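Local coordinates for uncharacterized LolA superfamily protein NE2245 (Nitrosomonas europaea ATCC 19718, PDB 3BUU) that is of unknown function but, as a member of the LolA superfamily, may bind lipid or lipoprotein in the bacterial cell envelope, at residues Q10-K15 with L149-S154; G68-M73 with D223-L228; D17-P22 with F156-A161. All coordinates share one frame; numbering follows the deposited sequence.

Interactions 1 and 3 form one continuous seam, both pressing helix 9-20 against antiparallel strands of this LolA-like fold; their centres lie about 7 Å apart. Strands 146-152 and 158-164 are neighbours, and the two contacts meet directly: Trp-150 O and Tyr-159 N are 2.9 Å apart, a probable hydrogen bond, and Val-151 CG1 packs 3.4 Å from Phe-156 O. Interaction 2 stands apart, its centre about 35 Å from that of interaction 1 and 29 Å from that of interaction 3, on the opposite side of the chain's centre, where the C-terminal segment packs on strand 70-74. No ligand site is established to relate them to.

Interaction 1: Q10-K15 with L149-S154; sequences QSILEK and LWVNQS
Ile-12 and Val-151 carry most of the contact between helix 9-20 and strand 146-152, and they do so through one methyl group. CG2 of Ile-12 comes to 3.7 Å from CG1 of Val-151, 3.9 Å from its CB and 4.0 Å from its CG2, so the methyl sits over the branch point of the valine rather than against a single tip. The torsion of Ile-12 (chi1 -66°) sets CG2 anti to the backbone N, on the side of the helix that faces the strand. The backbones remain well separated at this level, with CA of Ile-12 7.5 Å from CA of Val-151.

One residue further along the helix, Leu-13 reaches across with its CD1 to CD2 of Leu-149 at 3.8 Å. These two side chains cross at about a right angle and meet methyl to methyl. Leu-149 and Val-151, alternate residues of the strand, thus both present their side chains to the helix, while Trp-150 between them is turned elsewhere, its NE1 hydrogen-bonded to Glu-123 OE1.

Around these side chains Tyr-131 also packs on Ile-12, and Pro-117 and Phe-111 on Leu-13. All four touching residues are buried and every interaction between them is apolar; the contact between 10-15 and 149-154 is therefore probably held by close fit and exclusion of water.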
loop_
_atom_site.group_PDB
_atom_site.type_symbol
_atom_site.label_atom_id
_atom_site.label_comp_id
_atom_site.label_asym_id
_atom_site.label_seq_id
_atom_site.Cartn_x
_atom_site.Cartn_y
_atom_site.Cartn_z
ATOM N N GLN A 10 2.226 15.660 -11.748
ATOM C CA GLN A 10 0.916 15.293 -11.213
ATOM C C GLN A 10 0.214 14.284 -12.118
ATOM O O GLN A 10 -0.374 13.287 -11.634
ATOM C CB GLN A 10 0.069 16.555 -11.086
ATOM C CG GLN A 10 0.488 17.415 -9.939
ATOM C CD GLN A 10 1.759 18.269 -10.147
ATOM O OE1 GLN A 10 2.270 18.495 -11.300
ATOM N NE2 GLN A 10 2.281 18.777 -8.992
ATOM N N SER A 11 0.251 14.508 -13.428
ATOM C CA SER A 11 -0.433 13.582 -14.331
ATOM C C SER A 11 0.246 12.233 -14.398
ATOM O O SER A 11 -0.427 11.222 -14.496
ATOM C CB SER A 11 -0.691 14.186 -15.706
ATOM O OG SER A 11 0.481 14.285 -16.470
ATOM N N ILE A 12 1.577 12.207 -14.312
ATOM C CA ILE A 12 2.319 10.961 -14.290
ATOM C C ILE A 12 1.891 10.155 -13.057
ATOM O O ILE A 12 1.613 8.963 -13.140
ATOM C CB ILE A 12 3.842 11.209 -14.278
ATOM C CG1 ILE A 12 4.295 11.867 -15.592
ATOM C CG2 ILE A 12 4.593 9.901 -14.100
ATOM C CD1 ILE A 12 5.700 12.439 -15.469
ATOM N N LEU A 13 1.860 10.811 -11.902
ATOM C CA LEU A 13 1.481 10.118 -10.677
ATOM C C LEU A 13 0.048 9.608 -10.756
ATOM O O LEU A 13 -0.234 8.501 -10.303
ATOM C CB LEU A 13 1.656 11.047 -9.471
ATOM C CG LEU A 13 1.505 10.331 -8.141
ATOM C CD1 LEU A 13 2.507 9.223 -7.942
ATOM C CD2 LEU A 13 1.557 11.402 -7.008
ATOM N N GLU A 14 -0.850 10.429 -11.293
ATOM C CA GLU A 14 -2.250 10.015 -11.467
ATOM C C GLU A 14 -2.363 8.770 -12.325
ATOM O O GLU A 14 -3.126 7.844 -12.033
ATOM C CB GLU A 14 -3.055 11.145 -12.137
ATOM C CG GLU A 14 -3.519 12.223 -11.177
ATOM C CD GLU A 14 -3.951 13.533 -11.826
ATOM O OE1 GLU A 14 -3.704 13.775 -13.030
ATOM O OE2 GLU A 14 -4.527 14.357 -11.085
ATOM N N LYS A 15 -1.608 8.767 -13.416
ATOM C CA LYS A 15 -1.633 7.645 -14.344
ATOM C C LYS A 15 -1.085 6.395 -13.712
ATOM O O LYS A 15 -1.647 5.301 -13.903
ATOM C CB LYS A 15 -0.951 7.971 -15.666
ATOM C CG LYS A 15 -1.718 9.028 -16.451
ATOM C CD LYS A 15 -1.015 9.611 -17.639
ATOM C CE LYS A 15 -1.867 10.741 -18.236
ATOM N NZ LYS A 15 -3.193 10.239 -18.687
ATOM N N LEU A 149 9.606 7.269 -6.890
ATOM C CA LEU A 149 8.806 6.333 -7.665
ATOM C C LEU A 149 9.248 6.367 -9.126
ATOM O O LEU A 149 9.244 7.431 -9.747
ATOM C CB LEU A 149 7.312 6.704 -7.556
ATOM C CG LEU A 149 6.361 5.785 -8.344
ATOM C CD1 LEU A 149 6.313 4.382 -7.784
ATOM C CD2 LEU A 149 4.987 6.409 -8.404
ATOM N N TRP A 150 9.629 5.207 -9.658
ATOM C CA TRP A 150 9.955 5.052 -11.063
ATOM C C TRP A 150 8.687 4.689 -11.825
ATOM O O TRP A 150 8.027 3.693 -11.486
ATOM C CB TRP A 150 10.982 3.935 -11.245
ATOM C CG TRP A 150 12.413 4.281 -10.989
ATOM C CD1 TRP A 150 13.392 4.289 -11.924
ATOM C CD2 TRP A 150 13.045 4.607 -9.738
ATOM N NE1 TRP A 150 14.590 4.646 -11.350
ATOM C CE2 TRP A 150 14.395 4.871 -10.017
ATOM C CE3 TRP A 150 12.594 4.727 -8.418
ATOM C CZ2 TRP A 150 15.318 5.220 -9.052
ATOM C CZ3 TRP A 150 13.520 5.097 -7.409
ATOM C CH2 TRP A 150 14.876 5.332 -7.760
ATOM N N VAL A 151 8.376 5.456 -12.860
ATOM C CA VAL A 151 7.196 5.270 -13.677
ATOM C C VAL A 151 7.674 5.125 -15.119
ATOM O O VAL A 151 8.389 5.991 -15.643
ATOM C CB VAL A 151 6.220 6.453 -13.515
ATOM C CG1 VAL A 151 5.015 6.240 -14.432
ATOM C CG2 VAL A 151 5.754 6.587 -12.085
ATOM N N ASN A 152 7.291 4.024 -15.757
ATOM C CA ASN A 152 7.704 3.802 -17.152
ATOM C C ASN A 152 7.159 4.899 -18.050
ATOM O O ASN A 152 5.963 5.196 -18.032
ATOM C CB ASN A 152 7.139 2.451 -17.573
ATOM C CG ASN A 152 7.803 1.894 -18.793
ATOM O OD1 ASN A 152 7.972 2.584 -19.758
ATOM N ND2 ASN A 152 8.126 0.638 -18.770
ATOM N N GLN A 153 8.022 5.511 -18.858
ATOM C CA GLN A 153 7.574 6.603 -19.721
ATOM C C GLN A 153 6.666 6.101 -20.821
ATOM O O GLN A 153 5.882 6.863 -21.369
ATOM C CB GLN A 153 8.745 7.305 -20.362
ATOM C CG GLN A 153 9.633 8.042 -19.355
ATOM C CD GLN A 153 10.697 8.874 -20.022
ATOM O OE1 GLN A 153 10.755 8.970 -21.247
ATOM N NE2 GLN A 153 11.591 9.415 -19.233
ATOM N N SER A 154 6.789 4.834 -21.201
ATOM C CA SER A 154 6.057 4.329 -22.346
ATOM C C SER A 154 4.577 4.171 -22.033
ATOM O O SER A 154 3.750 4.453 -22.897
ATOM C CB SER A 154 6.650 2.973 -22.820
ATOM O OG SER A 154 6.492 1.942 -21.886
#

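Interaction 2: G68-M73 with D223-L228; sequences GQAILM and DYLKRL
Leu-225 packs onto Ala-70 and Leu-72, joining the C-terminal segment to strand 70-74, one of the antiparallel strands of this LolA-like fold. The evidence for a side-chain-only contact is geometric: the nearest CA atoms, those of Ala-70 and Leu-225, are 7.4 Å apart, and the two segments share no hydrogen bond.

In the apolar contacts CD1 of Leu-225 does most of the touching, approaching CB of Leu-72 at 3.8 Å. Both CD1 and CD2 of Leu-225 lie about 4.3 Å from CB of Ala-70, a looser approach. The end of the leucine, led by CD1, thus lies over two strand residues that point to the same side, with Ile-71 between them directed away. Its CG stands anti to the carbonyl carbon (chi1 -68°), which carries the fork toward the strand. Phe-81 of the adjacent strand 77-81 touches both Leu-225 and Leu-72, and Phe-220 also packs on Leu-72, so the three buried contact residues belong to a wider apolar cluster.

The backbone bonds of the strand run to other strands: Ala-70 pairs with Phe-81, Ile-71 with Val-58 and Leu-72 with Trp-79. Meanwhile the side chains of Ala-70 and Leu-72 point toward 223-228.

Polar interactions help shape that segment internally. Arg-227 folds back on Tyr-224, and its NE and NH2 both donate hydrogen bonds to Tyr-224 O, which lies in the guanidinium plane. The two bonds differ in approach: Arg-227 NE, 3.1 Å from Tyr-224 O, lies in the carbonyl plane, whereas Arg-227 NH2, at 3.2 Å from that same oxygen, stands 36° out of it. Arg-227 NH2 also lies 3.2 Å above the plane of the Tyr-224 ring, offset toward its rim.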
loop_
_atom_site.group_PDB
_atom_site.type_symbol
_atom_site.label_atom_id
_atom_site.label_comp_id
_atom_site.label_asym_id
_atom_site.label_seq_id
_atom_site.Cartn_x
_atom_site.Cartn_y
_atom_site.Cartn_z
ATOM N N GLY A 68 -9.391 -11.836 12.919
ATOM C CA GLY A 68 -10.377 -11.063 13.659
ATOM C C GLY A 68 -9.910 -9.655 13.998
ATOM O O GLY A 68 -10.737 -8.774 14.295
ATOM N N GLN A 69 -8.600 -9.405 13.983
ATOM C CA GLN A 69 -8.150 -8.023 14.118
ATOM C C GLN A 69 -8.624 -7.263 12.885
ATOM O O GLN A 69 -8.797 -7.826 11.780
ATOM C CB GLN A 69 -6.633 -7.915 14.249
ATOM C CG GLN A 69 -6.033 -8.472 15.539
ATOM C CD GLN A 69 -4.530 -8.660 15.422
ATOM O OE1 GLN A 69 -3.898 -8.152 14.492
ATOM N NE2 GLN A 69 -3.953 -9.377 16.366
ATOM N N ALA A 70 -8.851 -5.985 13.066
ATOM C CA ALA A 70 -9.289 -5.185 11.940
ATOM C C ALA A 70 -8.743 -3.798 12.064
ATOM O O ALA A 70 -8.443 -3.308 13.184
ATOM C CB ALA A 70 -10.806 -5.173 11.843
ATOM N N ILE A 71 -8.596 -3.144 10.919
ATOM C CA ILE A 71 -8.134 -1.785 10.911
ATOM C C ILE A 71 -9.133 -0.944 10.103
ATOM O O ILE A 71 -9.397 -1.228 8.903
ATOM C CB ILE A 71 -6.725 -1.665 10.330
ATOM C CG1 ILE A 71 -5.739 -2.617 11.034
ATOM C CG2 ILE A 71 -6.266 -0.222 10.416
ATOM C CD1 ILE A 71 -4.495 -2.931 10.174
ATOM N N LEU A 72 -9.649 0.114 10.746
ATOM C CA LEU A 72 -10.565 1.056 10.148
ATOM C C LEU A 72 -9.801 2.352 9.908
ATOM O O LEU A 72 -9.202 2.909 10.830
ATOM C CB LEU A 72 -11.705 1.310 11.114
ATOM C CG LEU A 72 -12.641 2.472 10.757
ATOM C CD1 LEU A 72 -13.367 2.237 9.461
ATOM C CD2 LEU A 72 -13.658 2.658 11.881
HETATM N N MSE A 73 -9.810 2.827 8.661
HETATM C CA MSE A 73 -9.190 4.074 8.308
HETATM C C MSE A 73 -10.259 5.093 8.008
HETATM O O MSE A 73 -11.176 4.848 7.177
HETATM C CB MSE A 73 -8.289 3.884 7.100
HETATM C CG MSE A 73 -7.611 5.168 6.666
HETATM SE SE MSE A 73 -6.486 4.810 5.100
HETATM C CE MSE A 73 -7.821 4.989 3.757
ATOM N N ASP A 223 -18.887 0.450 15.069
ATOM C CA ASP A 223 -19.997 -0.481 15.242
ATOM C C ASP A 223 -20.032 -1.556 14.167
ATOM O O ASP A 223 -20.337 -2.712 14.455
ATOM C CB ASP A 223 -21.322 0.263 15.282
ATOM C CG ASP A 223 -21.513 1.008 16.562
ATOM O OD1 ASP A 223 -21.033 0.534 17.622
ATOM O OD2 ASP A 223 -22.128 2.088 16.505
ATOM N N TYR A 224 -19.680 -1.188 12.923
ATOM C CA TYR A 224 -19.690 -2.151 11.864
ATOM C C TYR A 224 -18.671 -3.279 12.142
ATOM O O TYR A 224 -18.833 -4.406 11.705
ATOM C CB TYR A 224 -19.433 -1.415 10.558
ATOM C CG TYR A 224 -19.393 -2.266 9.336
ATOM C CD1 TYR A 224 -20.572 -2.698 8.719
ATOM C CD2 TYR A 224 -18.193 -2.659 8.783
ATOM C CE1 TYR A 224 -20.522 -3.485 7.569
ATOM C CE2 TYR A 224 -18.128 -3.444 7.630
ATOM C CZ TYR A 224 -19.304 -3.844 7.027
ATOM O OH TYR A 224 -19.243 -4.586 5.876
ATOM N N LEU A 225 -17.589 -2.940 12.854
ATOM C CA LEU A 225 -16.495 -3.897 13.088
ATOM C C LEU A 225 -16.577 -4.642 14.429
ATOM O O LEU A 225 -15.628 -5.304 14.832
ATOM C CB LEU A 225 -15.149 -3.193 12.898
ATOM C CG LEU A 225 -14.886 -2.790 11.448
ATOM C CD1 LEU A 225 -13.613 -1.961 11.381
ATOM C CD2 LEU A 225 -14.726 -4.039 10.609
ATOM N N LYS A 226 -17.703 -4.541 15.131
ATOM C CA LYS A 226 -17.879 -5.232 16.418
ATOM C C LYS A 226 -18.286 -6.661 16.117
ATOM O O LYS A 226 -19.436 -6.931 15.809
ATOM C CB LYS A 226 -18.889 -4.517 17.300
ATOM C CG LYS A 226 -18.848 -5.095 18.702
ATOM C CD LYS A 226 -19.485 -4.198 19.740
ATOM C CE LYS A 226 -19.389 -4.818 21.119
ATOM N NZ LYS A 226 -18.232 -4.336 21.860
ATOM N N ARG A 227 -17.307 -7.554 16.096
ATOM C CA ARG A 227 -17.541 -8.939 15.642
ATOM C C ARG A 227 -16.863 -9.928 16.546
ATOM O O ARG A 227 -15.947 -9.562 17.296
ATOM C CB ARG A 227 -17.032 -9.146 14.228
ATOM C CG ARG A 227 -17.729 -8.260 13.258
ATOM C CD ARG A 227 -17.154 -8.347 11.939
ATOM N NE ARG A 227 -17.695 -7.268 11.133
ATOM C CZ ARG A 227 -17.825 -7.328 9.821
ATOM N NH1 ARG A 227 -17.469 -8.433 9.154
ATOM N NH2 ARG A 227 -18.324 -6.291 9.187
ATOM N N LEU A 228 -17.335 -11.169 16.484
ATOM C CA LEU A 228 -16.694 -12.279 17.173
ATOM C C LEU A 228 -17.100 -13.554 16.462
ATOM O O LEU A 228 -18.281 -13.941 16.494
ATOM C CB LEU A 228 -17.101 -12.349 18.648
ATOM C CG LEU A 228 -16.323 -13.383 19.458
ATOM C CD1 LEU A 228 -14.829 -13.012 19.632
ATOM C CD2 LEU A 228 -16.998 -13.465 20.813
#

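Interaction 3: D17-P22 with F156-A161; sequences DEIRFP and FRPYKA
Ile-19 meets Phe-156, Arg-157 and Pro-158 where the C-terminal end of helix 9-20 rests on the start of strand 158-164, a helix-on-sheet packing within the LolA-like fold. The two branches of the isoleucine point to different targets. CG2, anti to the backbone N at chi1 -73°, leads to the proline ring, whereas CG1 stands anti to the carbonyl carbon and extends to CD1 over the peptide that joins Phe-156 to Arg-157.

Against Pro-158 the isoleucine runs at a slant, and its CG2 touches the ring at CD, 3.8 Å away. Its CD1 lies over polar backbone atoms instead: it is 3.5 Å from Phe-156 O, 3.6 Å from Phe-156 C and 3.9 Å from Arg-157 N. That is van der Waals contact with a peptide group, in addition to the contact with CB of Phe-156 at 4.1 Å. The phenyl ring of Phe-156 leads away, so its CB and backbone, not its aromatic face, serve the contact.

Arg-157 adds a long contact, its CG 4.4 Å from CG2 of Ile-19. Its charged end has a cation-pi partner in Phe-179. Glu-185 also touches Ile-19, and Tyr-176 touches Pro-158, tying the contact to the next two strands.

Beyond Ile-19, Arg-20 turns its end away from strand 158-164 and makes a hydrogen bond through NH2 to Tyr-207 OH. Its side chain also lies against the following aromatic residue: CZ of Phe-21 sits 3.3 Å above one face of the Arg-20 guanidinium, offset toward the rim, while CG of Arg-20 stands 3.8 Å above a face of the Phe-21 ring, likewise offset toward its rim.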
loop_
_atom_site.group_PDB
_atom_site.type_symbol
_atom_site.label_atom_id
_atom_site.label_comp_id
_atom_site.label_asym_id
_atom_site.label_seq_id
_atom_site.Cartn_x
_atom_site.Cartn_y
_atom_site.Cartn_z
ATOM N N ASP A 17 -1.062 5.767 -10.426
ATOM C CA ASP A 17 -2.084 5.367 -9.458
ATOM C C ASP A 17 -3.241 4.616 -10.105
ATOM O O ASP A 17 -3.733 3.633 -9.539
ATOM C CB ASP A 17 -2.707 6.576 -8.767
ATOM C CG ASP A 17 -1.926 7.163 -7.593
ATOM O OD1 ASP A 17 -1.040 6.518 -7.015
ATOM O OD2 ASP A 17 -2.302 8.327 -7.239
ATOM N N GLU A 18 -3.704 5.101 -11.264
ATOM C CA GLU A 18 -4.845 4.477 -11.910
ATOM C C GLU A 18 -4.516 3.123 -12.538
ATOM O O GLU A 18 -5.425 2.327 -12.735
ATOM C CB GLU A 18 -5.498 5.431 -12.876
ATOM C CG GLU A 18 -4.849 5.541 -14.153
ATOM C CD GLU A 18 -5.501 6.602 -15.042
ATOM O OE1 GLU A 18 -6.457 7.276 -14.596
ATOM O OE2 GLU A 18 -5.063 6.762 -16.180
ATOM N N ILE A 19 -3.236 2.858 -12.801
ATOM C CA ILE A 19 -2.808 1.532 -13.196
ATOM C C ILE A 19 -2.770 0.589 -11.985
ATOM O O ILE A 19 -3.175 -0.566 -12.096
ATOM C CB ILE A 19 -1.494 1.616 -13.956
ATOM C CG1 ILE A 19 -1.773 2.198 -15.341
ATOM C CG2 ILE A 19 -0.783 0.267 -13.992
ATOM C CD1 ILE A 19 -0.522 2.673 -16.046
ATOM N N ARG A 20 -2.249 1.070 -10.868
ATOM C CA ARG A 20 -2.170 0.238 -9.691
ATOM C C ARG A 20 -3.565 -0.218 -9.245
ATOM O O ARG A 20 -3.769 -1.416 -9.000
ATOM C CB ARG A 20 -1.475 1.035 -8.606
ATOM C CG ARG A 20 -1.436 0.398 -7.191
ATOM C CD ARG A 20 -0.454 -0.753 -7.026
ATOM N NE ARG A 20 -0.306 -0.965 -5.575
ATOM C CZ ARG A 20 -0.654 -2.053 -4.860
ATOM N NH1 ARG A 20 -1.221 -3.148 -5.439
ATOM N NH2 ARG A 20 -0.448 -2.014 -3.540
ATOM N N PHE A 21 -4.489 0.722 -9.101
ATOM C CA PHE A 21 -5.820 0.370 -8.574
ATOM C C PHE A 21 -6.897 1.164 -9.284
ATOM O O PHE A 21 -6.691 2.290 -9.709
ATOM C CB PHE A 21 -5.972 0.721 -7.086
ATOM C CG PHE A 21 -5.259 -0.171 -6.124
ATOM C CD1 PHE A 21 -5.361 -1.554 -6.199
ATOM C CD2 PHE A 21 -4.565 0.371 -5.062
ATOM C CE1 PHE A 21 -4.772 -2.381 -5.221
ATOM C CE2 PHE A 21 -3.980 -0.461 -4.098
ATOM C CZ PHE A 21 -4.091 -1.828 -4.192
ATOM N N PRO A 22 -8.109 0.576 -9.361
ATOM C CA PRO A 22 -9.239 1.347 -9.805
ATOM C C PRO A 22 -9.403 2.594 -8.963
ATOM O O PRO A 22 -9.180 2.548 -7.736
ATOM C CB PRO A 22 -10.408 0.423 -9.567
ATOM C CG PRO A 22 -9.874 -0.897 -9.410
ATOM C CD PRO A 22 -8.480 -0.792 -8.951
ATOM N N PHE A 156 3.275 4.457 -18.424
ATOM C CA PHE A 156 2.967 4.964 -17.089
ATOM C C PHE A 156 2.872 3.906 -16.034
ATOM O O PHE A 156 2.393 4.172 -14.932
ATOM C CB PHE A 156 1.734 5.887 -17.080
ATOM C CG PHE A 156 1.898 7.063 -17.997
ATOM C CD1 PHE A 156 2.604 8.198 -17.601
ATOM C CD2 PHE A 156 1.335 7.020 -19.264
ATOM C CE1 PHE A 156 2.762 9.288 -18.459
ATOM C CE2 PHE A 156 1.470 8.105 -20.133
ATOM C CZ PHE A 156 2.181 9.230 -19.742
ATOM N N ARG A 157 3.360 2.700 -16.320
ATOM C CA ARG A 157 3.311 1.672 -15.283
ATOM C C ARG A 157 4.263 2.002 -14.136
ATOM O O ARG A 157 5.414 2.377 -14.363
ATOM C CB ARG A 157 3.703 0.315 -15.811
ATOM C CG ARG A 157 2.671 -0.382 -16.606
ATOM C CD ARG A 157 3.202 -1.724 -17.033
ATOM N NE ARG A 157 2.252 -2.306 -17.914
ATOM C CZ ARG A 157 2.384 -3.532 -18.380
ATOM N NH1 ARG A 157 3.460 -4.230 -18.043
ATOM N NH2 ARG A 157 1.460 -4.034 -19.173
ATOM N N PRO A 158 3.823 1.761 -12.891
ATOM C CA PRO A 158 4.811 1.821 -11.798
ATOM C C PRO A 158 5.815 0.694 -11.980
ATOM O O PRO A 158 5.435 -0.451 -12.276
ATOM C CB PRO A 158 3.927 1.662 -10.546
ATOM C CG PRO A 158 2.741 0.858 -11.008
ATOM C CD PRO A 158 2.499 1.290 -12.442
ATOM N N TYR A 159 7.078 1.004 -11.691
ATOM C CA TYR A 159 8.152 0.052 -11.866
ATOM C C TYR A 159 8.769 -0.340 -10.536
ATOM O O TYR A 159 8.847 -1.520 -10.211
ATOM C CB TYR A 159 9.199 0.637 -12.830
ATOM C CG TYR A 159 10.465 -0.158 -12.967
ATOM C CD1 TYR A 159 10.455 -1.468 -13.410
ATOM C CD2 TYR A 159 11.681 0.421 -12.664
ATOM C CE1 TYR A 159 11.633 -2.182 -13.533
ATOM C CE2 TYR A 159 12.852 -0.280 -12.777
ATOM C CZ TYR A 159 12.823 -1.562 -13.225
ATOM O OH TYR A 159 13.983 -2.290 -13.329
ATOM N N LYS A 160 9.231 0.643 -9.762
ATOM C CA LYS A 160 9.842 0.378 -8.480
ATOM C C LYS A 160 9.778 1.651 -7.673
ATOM O O LYS A 160 9.513 2.747 -8.201
ATOM C CB LYS A 160 11.304 -0.107 -8.663
ATOM C CG LYS A 160 12.290 0.960 -9.072
ATOM C CD LYS A 160 13.696 0.403 -9.263
ATOM C CE LYS A 160 14.693 1.546 -9.558
ATOM N NZ LYS A 160 16.077 1.023 -9.636
ATOM N N ALA A 161 10.013 1.508 -6.380
ATOM C CA ALA A 161 10.025 2.631 -5.477
ATOM C C ALA A 161 11.113 2.482 -4.446
ATOM O O ALA A 161 11.548 1.382 -4.101
ATOM C CB ALA A 161 8.658 2.827 -4.846
#